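Local coordinates for protein arginine N-methyltransferase SFM1 (Saccharomyces cerevisiae, PDB 5C74) that uses S-adenosyl-L-methionine to monomethylate one arginine of ribosomal protein S3, acting as a protein arginine N-methyltransferase related to the SPOUT enzymes, at residues E19-L24 with Q48-L53; L32-L37 with L53-T58. All blocks are in the same frame, centred on the assembly; numbering follows the deposited sequence.

Interaction 1 (E19-L24 with Q48-L53); sequences EYSQIL and QRLLKL. With SO4 (sulfate ion), chain C.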
ATOM      1  N   GLU A  19      -9.173   3.054   4.704  1.00 12.18           N
ATOM      2  CA  GLU A  19      -9.179   3.339   6.147  1.00 12.00           C
ATOM      3  C   GLU A  19      -8.858   4.790   6.445  1.00 14.50           C
ATOM      4  O   GLU A  19      -9.556   5.431   7.245  1.00 13.47           O
ATOM      5  CB  GLU A  19      -8.208   2.425   6.889  1.00 15.41           C
ATOM      6  CG  GLU A  19      -8.700   0.976   6.873  1.00 20.10           C
ATOM      7  CD  GLU A  19      -8.043   0.079   7.921  1.00 27.98           C
ATOM      8  OE1 GLU A  19      -7.041   0.496   8.562  1.00 26.64           O
ATOM      9  OE2 GLU A  19      -8.559  -1.049   8.101  1.00 22.31           O
ATOM     10  N   TYR A  20      -7.815   5.319   5.816  1.00 12.66           N
ATOM     11  CA  TYR A  20      -7.486   6.739   6.015  1.00 13.97           C
ATOM     12  C   TYR A  20      -8.624   7.654   5.564  1.00 17.29           C
ATOM     13  O   TYR A  20      -8.894   8.670   6.208  1.00 12.86           O
ATOM     14  CB  TYR A  20      -6.200   7.116   5.269  1.00 10.21           C
ATOM     15  CG  TYR A  20      -4.931   6.549   5.873  1.00 14.50           C
ATOM     16  CD1 TYR A  20      -4.938   5.863   7.091  1.00 17.53           C
ATOM     17  CD2 TYR A  20      -3.710   6.722   5.232  1.00 12.29           C
ATOM     18  CE1 TYR A  20      -3.761   5.354   7.623  1.00 23.83           C
ATOM     19  CE2 TYR A  20      -2.546   6.217   5.754  1.00 11.77           C
ATOM     20  CZ  TYR A  20      -2.564   5.548   6.944  1.00 17.64           C
ATOM     21  OH  TYR A  20      -1.371   5.070   7.424  1.00 16.31           O
ATOM     22  N   SER A  21      -9.278   7.310   4.450  1.00 13.24           N
ATOM     23  CA  SER A  21     -10.393   8.106   3.959  1.00 15.25           C
ATOM     24  C   SER A  21     -11.509   8.138   4.987  1.00 13.25           C
ATOM     25  O   SER A  21     -12.115   9.182   5.210  1.00 14.42           O
ATOM     26  CB  SER A  21     -10.938   7.555   2.637  1.00 16.54           C
ATOM     27  OG  SER A  21      -9.948   7.620   1.628  1.00 16.54           O
ATOM     28  N   GLN A  22     -11.792   6.985   5.595  1.00 12.53           N
ATOM     29  CA  GLN A  22     -12.850   6.903   6.598  1.00 16.79           C
ATOM     30  C   GLN A  22     -12.493   7.755   7.813  1.00 17.56           C
ATOM     31  O   GLN A  22     -13.340   8.473   8.362  1.00 14.28           O
ATOM     32  CB  GLN A  22     -13.089   5.447   7.013  1.00 16.94           C
ATOM     33  CG  GLN A  22     -14.214   5.269   8.031  1.00 21.88           C
ATOM     34  CD  GLN A  22     -15.573   5.149   7.393  1.00 28.41           C
ATOM     35  OE1 GLN A  22     -15.777   5.531   6.231  1.00 27.59           O
ATOM     36  NE2 GLN A  22     -16.523   4.592   8.145  1.00 35.97           N
ATOM     37  N   ILE A  23     -11.232   7.692   8.225  1.00 16.51           N
ATOM     38  CA  ILE A  23     -10.765   8.517   9.357  1.00 13.48           C
ATOM     39  C   ILE A  23     -10.940  10.013   9.074  1.00 16.72           C
ATOM     40  O   ILE A  23     -11.477  10.758   9.908  1.00 12.93           O
ATOM     41  CB  ILE A  23      -9.288   8.192   9.691  1.00 14.74           C
ATOM     42  CG1 ILE A  23      -9.207   6.764  10.264  1.00 13.90           C
ATOM     43  CG2 ILE A  23      -8.700   9.209  10.663  1.00 14.83           C
ATOM     44  CD1 ILE A  23      -7.795   6.136  10.264  1.00 11.97           C
ATOM     45  N   LEU A  24     -10.521  10.444   7.889  1.00 13.43           N
ATOM     46  CA  LEU A  24     -10.664  11.841   7.493  1.00 12.66           C
ATOM     47  C   LEU A  24     -12.122  12.281   7.474  1.00 14.44           C
ATOM     48  O   LEU A  24     -12.441  13.391   7.891  1.00 16.32           O
ATOM     49  CB  LEU A  24     -10.016  12.079   6.120  1.00 14.61           C
ATOM     50  CG  LEU A  24      -8.488  12.003   6.104  1.00 14.80           C
ATOM     51  CD1 LEU A  24      -7.950  11.786   4.677  1.00 16.42           C
ATOM     52  CD2 LEU A  24      -7.894  13.284   6.698  1.00 14.32           C
ATOM     53  N   GLN A  48      -4.586  10.373  -4.838  1.00 21.22           N
ATOM     54  CA  GLN A  48      -5.444  11.511  -5.171  1.00 26.29           C
ATOM     55  C   GLN A  48      -6.673  11.615  -4.271  1.00 22.24           C
ATOM     56  O   GLN A  48      -7.117  12.719  -3.945  1.00 20.26           O
ATOM     57  CB  GLN A  48      -5.894  11.435  -6.632  1.00 33.77           C
ATOM     58  CG  GLN A  48      -4.798  11.759  -7.635  1.00 45.01           C
ATOM     59  CD  GLN A  48      -4.290  13.182  -7.499  1.00 46.27           C
ATOM     60  OE1 GLN A  48      -3.099  13.411  -7.299  1.00 52.36           O
ATOM     61  NE2 GLN A  48      -5.195  14.143  -7.602  1.00 43.87           N
ATOM     62  N   ARG A  49      -7.226  10.473  -3.878  1.00 16.57           N
ATOM     63  CA  ARG A  49      -8.397  10.475  -3.015  1.00 17.29           C
ATOM     64  C   ARG A  49      -8.072  11.121  -1.672  1.00 18.64           C
ATOM     65  O   ARG A  49      -8.896  11.851  -1.105  1.00 16.98           O
ATOM     66  CB  ARG A  49      -8.927   9.048  -2.834  1.00 17.50           C
ATOM     67  CG  ARG A  49      -9.831   8.610  -3.985  1.00 22.56           C
ATOM     68  CD  ARG A  49     -10.071   7.091  -3.965  1.00 21.63           C
ATOM     69  NE  ARG A  49      -8.835   6.330  -4.172  1.00 17.57           N
ATOM     70  CZ  ARG A  49      -8.701   5.051  -3.833  1.00 23.03           C
ATOM     71  NH1 ARG A  49      -9.730   4.404  -3.284  1.00 18.94           N
ATOM     72  NH2 ARG A  49      -7.552   4.419  -4.038  1.00 21.59           N
ATOM     73  N   LEU A  50      -6.861  10.887  -1.177  1.00 15.23           N
ATOM     74  CA  LEU A  50      -6.491  11.422   0.130  1.00 14.42           C
ATOM     75  C   LEU A  50      -6.136  12.911   0.034  1.00 16.61           C
ATOM     76  O   LEU A  50      -6.457  13.702   0.926  1.00 16.87           O
ATOM     77  CB  LEU A  50      -5.333  10.625   0.725  1.00 14.75           C
ATOM     78  CG  LEU A  50      -5.680   9.149   0.991  1.00 15.64           C
ATOM     79  CD1 LEU A  50      -4.470   8.390   1.498  1.00 16.06           C
ATOM     80  CD2 LEU A  50      -6.835   9.026   2.000  1.00 14.90           C
ATOM     81  N   LEU A  51      -5.466  13.286  -1.044  1.00 17.73           N
ATOM     82  CA  LEU A  51      -5.202  14.704  -1.287  1.00 20.87           C
ATOM     83  C   LEU A  51      -6.512  15.489  -1.362  1.00 25.61           C
ATOM     84  O   LEU A  51      -6.642  16.550  -0.751  1.00 18.58           O
ATOM     85  CB  LEU A  51      -4.392  14.877  -2.563  1.00 19.92           C
ATOM     86  CG  LEU A  51      -2.930  14.427  -2.458  1.00 21.14           C
ATOM     87  CD1 LEU A  51      -2.221  14.581  -3.804  1.00 29.03           C
ATOM     88  CD2 LEU A  51      -2.185  15.170  -1.357  1.00 25.42           C
ATOM     89  N   LYS A  52      -7.499  14.957  -2.081  1.00 22.70           N
ATOM     90  CA  LYS A  52      -8.770  15.663  -2.215  1.00 21.66           C
ATOM     91  C   LYS A  52      -9.483  15.779  -0.878  1.00 23.08           C
ATOM     92  O   LYS A  52     -10.241  16.724  -0.653  1.00 22.37           O
ATOM     93  CB  LYS A  52      -9.674  14.977  -3.244  1.00 20.29           C
ATOM     94  CG  LYS A  52      -9.115  15.067  -4.659  1.00 35.68           C
ATOM     95  CD  LYS A  52     -10.163  14.757  -5.712  1.00 46.11           C
ATOM     96  CE  LYS A  52      -9.552  14.799  -7.107  1.00 49.45           C
ATOM     97  NZ  LYS A  52      -8.506  13.751  -7.269  1.00 52.80           N
ATOM     98  N   LEU A  53      -9.229  14.837   0.021  1.00 16.98           N
ATOM     99  CA  LEU A  53      -9.830  14.899   1.351  1.00 18.09           C
ATOM    100  C   LEU A  53      -9.027  15.790   2.314  1.00 23.84           C
ATOM    101  O   LEU A  53      -9.418  15.992   3.462  1.00 24.38           O
ATOM    102  CB  LEU A  53      -9.979  13.488   1.933  1.00 15.75           C
ATOM    103  CG  LEU A  53     -11.151  12.676   1.365  1.00 20.08           C
ATOM    104  CD1 LEU A  53     -11.138  11.219   1.870  1.00 20.16           C
ATOM    105  CD2 LEU A  53     -12.471  13.341   1.727  1.00 24.03           C
TER
HETATM  106  S   SO4 C 301      -5.835   7.213  -5.956  1.00 22.70           S
HETATM  107  O1  SO4 C 301      -5.445   5.897  -5.446  1.00 20.35           O
HETATM  108  O2  SO4 C 301      -4.615   7.910  -6.326  1.00 20.75           O
HETATM  109  O3  SO4 C 301      -6.554   7.948  -4.922  1.00 26.28           O
HETATM  110  O4  SO4 C 301      -6.688   7.079  -7.129  1.00 24.23           O

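Interaction 2 (L32-L37 with L53-T58); sequences LILSSL and LGLRWT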
ATOM      1  N   LEU A  32      -6.062  14.879  11.708  1.00 19.31           N
ATOM      2  CA  LEU A  32      -5.243  13.699  11.429  1.00 13.74           C
ATOM      3  C   LEU A  32      -3.930  14.155  10.791  1.00 14.30           C
ATOM      4  O   LEU A  32      -3.936  14.953   9.851  1.00 14.43           O
ATOM      5  CB  LEU A  32      -5.955  12.722  10.486  1.00 16.30           C
ATOM      6  CG  LEU A  32      -5.096  11.552   9.968  1.00 15.31           C
ATOM      7  CD1 LEU A  32      -4.713  10.573  11.107  1.00 13.46           C
ATOM      8  CD2 LEU A  32      -5.793  10.808   8.837  1.00 17.73           C
ATOM      9  N   ILE A  33      -2.808  13.647  11.285  1.00 14.09           N
ATOM     10  CA  ILE A  33      -1.526  13.894  10.617  1.00 13.83           C
ATOM     11  C   ILE A  33      -0.772  12.585  10.425  1.00 12.74           C
ATOM     12  O   ILE A  33      -0.643  11.796  11.366  1.00 11.50           O
ATOM     13  CB  ILE A  33      -0.622  14.868  11.414  1.00 12.20           C
ATOM     14  CG1 ILE A  33      -1.385  16.133  11.814  1.00 20.62           C
ATOM     15  CG2 ILE A  33       0.633  15.227  10.589  1.00 13.08           C
ATOM     16  CD1 ILE A  33      -2.024  16.059  13.202  1.00 22.66           C
ATOM     17  N   LEU A  34      -0.283  12.341   9.209  1.00 12.46           N
ATOM     18  CA  LEU A  34       0.609  11.211   8.971  1.00 13.90           C
ATOM     19  C   LEU A  34       2.028  11.708   9.149  1.00 12.37           C
ATOM     20  O   LEU A  34       2.381  12.748   8.611  1.00 14.19           O
ATOM     21  CB  LEU A  34       0.451  10.641   7.552  1.00 14.24           C
ATOM     22  CG  LEU A  34      -0.890  10.101   7.070  1.00 16.81           C
ATOM     23  CD1 LEU A  34      -0.657   9.368   5.735  1.00 12.61           C
ATOM     24  CD2 LEU A  34      -1.516   9.167   8.108  1.00 15.59           C
ATOM     25  N   SER A  35       2.842  10.979   9.899  1.00 11.57           N
ATOM     26  CA  SER A  35       4.207  11.419  10.152  1.00 11.52           C
ATOM     27  C   SER A  35       5.213  10.324   9.817  1.00 11.05           C
ATOM     28  O   SER A  35       4.848   9.166   9.634  1.00 14.37           O
ATOM     29  CB  SER A  35       4.370  11.841  11.618  1.00 13.20           C
ATOM     30  OG  SER A  35       4.206  10.718  12.466  1.00 16.91           O
ATOM     31  N   SER A  36       6.481  10.716   9.769  1.00 13.40           N
ATOM     32  CA  SER A  36       7.599   9.828   9.457  1.00 14.33           C
ATOM     33  C   SER A  36       7.423   9.070   8.139  1.00 13.84           C
ATOM     34  O   SER A  36       7.904   7.943   8.015  1.00 13.98           O
ATOM     35  CB  SER A  36       7.841   8.832  10.604  1.00 15.70           C
ATOM     36  OG  SER A  36       8.243   9.534  11.782  1.00 17.07           O
ATOM     37  N   LEU A  37       6.791   9.703   7.151  1.00 13.64           N
ATOM     38  CA  LEU A  37       6.798   9.150   5.789  1.00 12.02           C
ATOM     39  C   LEU A  37       8.232   9.003   5.297  1.00 16.74           C
ATOM     40  O   LEU A  37       9.115   9.766   5.716  1.00 14.05           O
ATOM     41  CB  LEU A  37       6.002  10.035   4.824  1.00 13.27           C
ATOM     42  CG  LEU A  37       4.530   9.582   4.803  1.00 18.59           C
ATOM     43  CD1 LEU A  37       3.784  10.086   6.047  1.00 17.17           C
ATOM     44  CD2 LEU A  37       3.818  10.004   3.547  1.00 29.03           C
ATOM     45  N   LEU A  53      -9.229  14.837   0.021  1.00 16.98           N
ATOM     46  CA  LEU A  53      -9.830  14.899   1.351  1.00 18.09           C
ATOM     47  C   LEU A  53      -9.027  15.790   2.314  1.00 23.84           C
ATOM     48  O   LEU A  53      -9.418  15.992   3.462  1.00 24.38           O
ATOM     49  CB  LEU A  53      -9.979  13.488   1.933  1.00 15.75           C
ATOM     50  CG  LEU A  53     -11.151  12.676   1.365  1.00 20.08           C
ATOM     51  CD1 LEU A  53     -11.138  11.219   1.870  1.00 20.16           C
ATOM     52  CD2 LEU A  53     -12.471  13.341   1.727  1.00 24.03           C
ATOM     53  N   GLY A  54      -7.906  16.317   1.848  1.00 19.99           N
ATOM     54  CA  GLY A  54      -7.135  17.259   2.646  1.00 21.42           C
ATOM     55  C   GLY A  54      -6.077  16.656   3.556  1.00 20.83           C
ATOM     56  O   GLY A  54      -5.676  17.276   4.546  1.00 19.64           O
ATOM     57  N   LEU A  55      -5.605  15.460   3.216  1.00 18.69           N
ATOM     58  CA  LEU A  55      -4.661  14.736   4.067  1.00 15.35           C
ATOM     59  C   LEU A  55      -3.403  15.544   4.386  1.00 16.77           C
ATOM     60  O   LEU A  55      -2.712  16.006   3.484  1.00 18.82           O
ATOM     61  CB  LEU A  55      -4.246  13.419   3.401  1.00 16.42           C
ATOM     62  CG  LEU A  55      -3.246  12.609   4.233  1.00 20.14           C
ATOM     63  CD1 LEU A  55      -3.927  12.012   5.473  1.00 18.36           C
ATOM     64  CD2 LEU A  55      -2.582  11.534   3.383  1.00 21.34           C
ATOM     65  N   ARG A  56      -3.105  15.693   5.669  1.00 13.18           N
ATOM     66  CA  ARG A  56      -1.834  16.271   6.114  1.00 14.45           C
ATOM     67  C   ARG A  56      -0.797  15.199   6.385  1.00 13.94           C
ATOM     68  O   ARG A  56      -1.056  14.243   7.121  1.00 15.85           O
ATOM     69  CB  ARG A  56      -2.039  17.095   7.390  1.00 20.51           C
ATOM     70  CG  ARG A  56      -2.987  18.244   7.207  1.00 27.54           C
ATOM     71  CD  ARG A  56      -3.278  18.933   8.530  1.00 29.00           C
ATOM     72  NE  ARG A  56      -3.908  20.226   8.293  1.00 28.72           N
ATOM     73  CZ  ARG A  56      -4.019  21.190   9.202  1.00 36.18           C
ATOM     74  NH1 ARG A  56      -3.548  21.009  10.425  1.00 30.10           N
ATOM     75  NH2 ARG A  56      -4.604  22.339   8.885  1.00 32.88           N
ATOM     76  N   TRP A  57       0.396  15.374   5.817  1.00 12.04           N
ATOM     77  CA  TRP A  57       1.453  14.388   5.981  1.00 14.14           C
ATOM     78  C   TRP A  57       2.804  15.074   6.070  1.00 13.15           C
ATOM     79  O   TRP A  57       2.984  16.180   5.558  1.00 15.29           O
ATOM     80  CB  TRP A  57       1.449  13.403   4.809  1.00 15.36           C
ATOM     81  CG  TRP A  57       1.622  14.100   3.511  1.00 17.00           C
ATOM     82  CD1 TRP A  57       0.656  14.714   2.771  1.00 20.79           C
ATOM     83  CD2 TRP A  57       2.855  14.296   2.808  1.00 19.86           C
ATOM     84  NE1 TRP A  57       1.209  15.282   1.647  1.00 19.27           N
ATOM     85  CE2 TRP A  57       2.556  15.034   1.642  1.00 18.05           C
ATOM     86  CE3 TRP A  57       4.179  13.924   3.053  1.00 16.82           C
ATOM     87  CZ2 TRP A  57       3.534  15.392   0.711  1.00 23.05           C
ATOM     88  CZ3 TRP A  57       5.157  14.293   2.122  1.00 19.14           C
ATOM     89  CH2 TRP A  57       4.823  15.018   0.972  1.00 23.10           C
ATOM     90  N   THR A  58       3.772  14.407   6.687  1.00 11.84           N
ATOM     91  CA  THR A  58       5.133  14.933   6.698  1.00 13.99           C
ATOM     92  C   THR A  58       6.133  13.799   6.802  1.00 15.18           C
ATOM     93  O   THR A  58       5.811  12.726   7.323  1.00 12.59           O
ATOM     94  CB  THR A  58       5.343  15.924   7.852  1.00 15.63           C
ATOM     95  OG1 THR A  58       6.703  16.357   7.870  1.00 16.75           O
ATOM     96  CG2 THR A  58       5.010  15.269   9.187  1.00 14.31           C
TER
HETATM   97  O   HOH W   1      -5.168  15.213   7.425  1.00 17.61           O

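Interaction 1 (E19-L24 with Q48-L53)
Leu50 and Leu53 of 48-53 pack on Tyr20, Ser21 and, one turn on, Leu24 of helix 14-27. The contact joins two neighbouring helices of the alternating alpha/beta fold, one before strand 32-35 and one after it. The two helix segments run nearly parallel, 10° apart, with their axes 10.0 Å from each other. Leu50 and Leu53 share the work. Leu50 CD2 lies 3.4 Å from Ser21 OG and also meets Tyr20 CB. Leu50 CD1 comes up at the edge of the Tyr20 ring, near the ring plane. The ring itself leads away from helix 48-52, and its hydroxyl hydrogen-bonds His7. Leu24 CD1 reaches over to Leu53 CB at 3.8 Å and to Leu50 CD2 at 4.0 Å. The side chains of Leu24 and Leu50 cross at about a right angle. Leu53 returns the contact with CD1, which sits 3.7 Å from Ser21 CB. Ser21 OG stands beside its own backbone N (chi1 -63°).

The N-terminal end of helix 48-52 is the looser, exposed side. There Arg49 makes no close contact with 19-24 and turns to a sulfate, probably from the crystallisation liquor. Sulfate O3 takes both Arg49 N, at 2.8 Å, and Arg49 NE, at 2.9 Å. Arg49 NH2 points almost straight at O1 (172°), and Gln48 N binds O2. Arg49 NH2 also forms a salt bridge with Glu14 of helix 14-27. The join is mainly apolar. Ser21 OG, buried within it, is satisfied by Ile17 O of its own helix. Charge gathers around the sulfate, where the helix end probably adds to the pull on the anion.

Interaction 2 (L32-L37 with L53-T58)
Leu32 O and Arg56 N are bridged by one water, which gives its hydrogen to Leu32 O at 2.7 Å and accepts one from Arg56 N. The bridge stands at the start of the parallel pair of strands 32-35 and 56-57, the two strands of a right-handed beta-alpha-beta crossover through helix 48-52. Strand 56-57 is a short, weakly bonded strand at the edge of the parallel sheet within this chain. Further along, Leu34 N donates a nearly straight hydrogen bond (174°) to Arg56 O, 2.9 Å away. On the other side of Leu34 in the ladder, Thr58 N donates to Leu34 O at 2.9 Å with a more bent angle of 141°. Past the strand ends, Leu37 N donates to Thr58 O at 3.2 Å.

Leu34 and Trp57 share one face of the sheet, with their CB atoms 4.0 Å apart. A chi1 of 180° puts Leu55 CG anti to its backbone N. From this branch point CD2 meets Leu34 CD1 at 3.7 Å, and CD1 meets Leu32 CD2. On the face of Ile33 and Arg56, the arginine's guanidinium leads off to a salt bridge with Asp71. At the far end, Leu37 CD2 comes within 4.0 Å of Trp57 CE3.

From the N terminus, helix 14-27 leads to strand 32-35, then helix 48-52, then strand 56-57. Interaction 1 closes a loop from 19-24 to 48-53 that contains strand 32-35. Interaction 2 then closes a loop from 32-37 to 53-58. The segments alternate, so the two loops cross. Their centres lie 10 Å apart, and Leu53 belongs to both. Gly54 ends the helix in a Schellman motif, and Leu55 N probably bonds Leu50 O. Tyr20 packs on Leu34, while Ile23 and Leu24 pack on Leu32. Helix 14-27 is thus tied to strand 32-35, and helix 48-52 to the turn that leads into the outermost strand, 56-57.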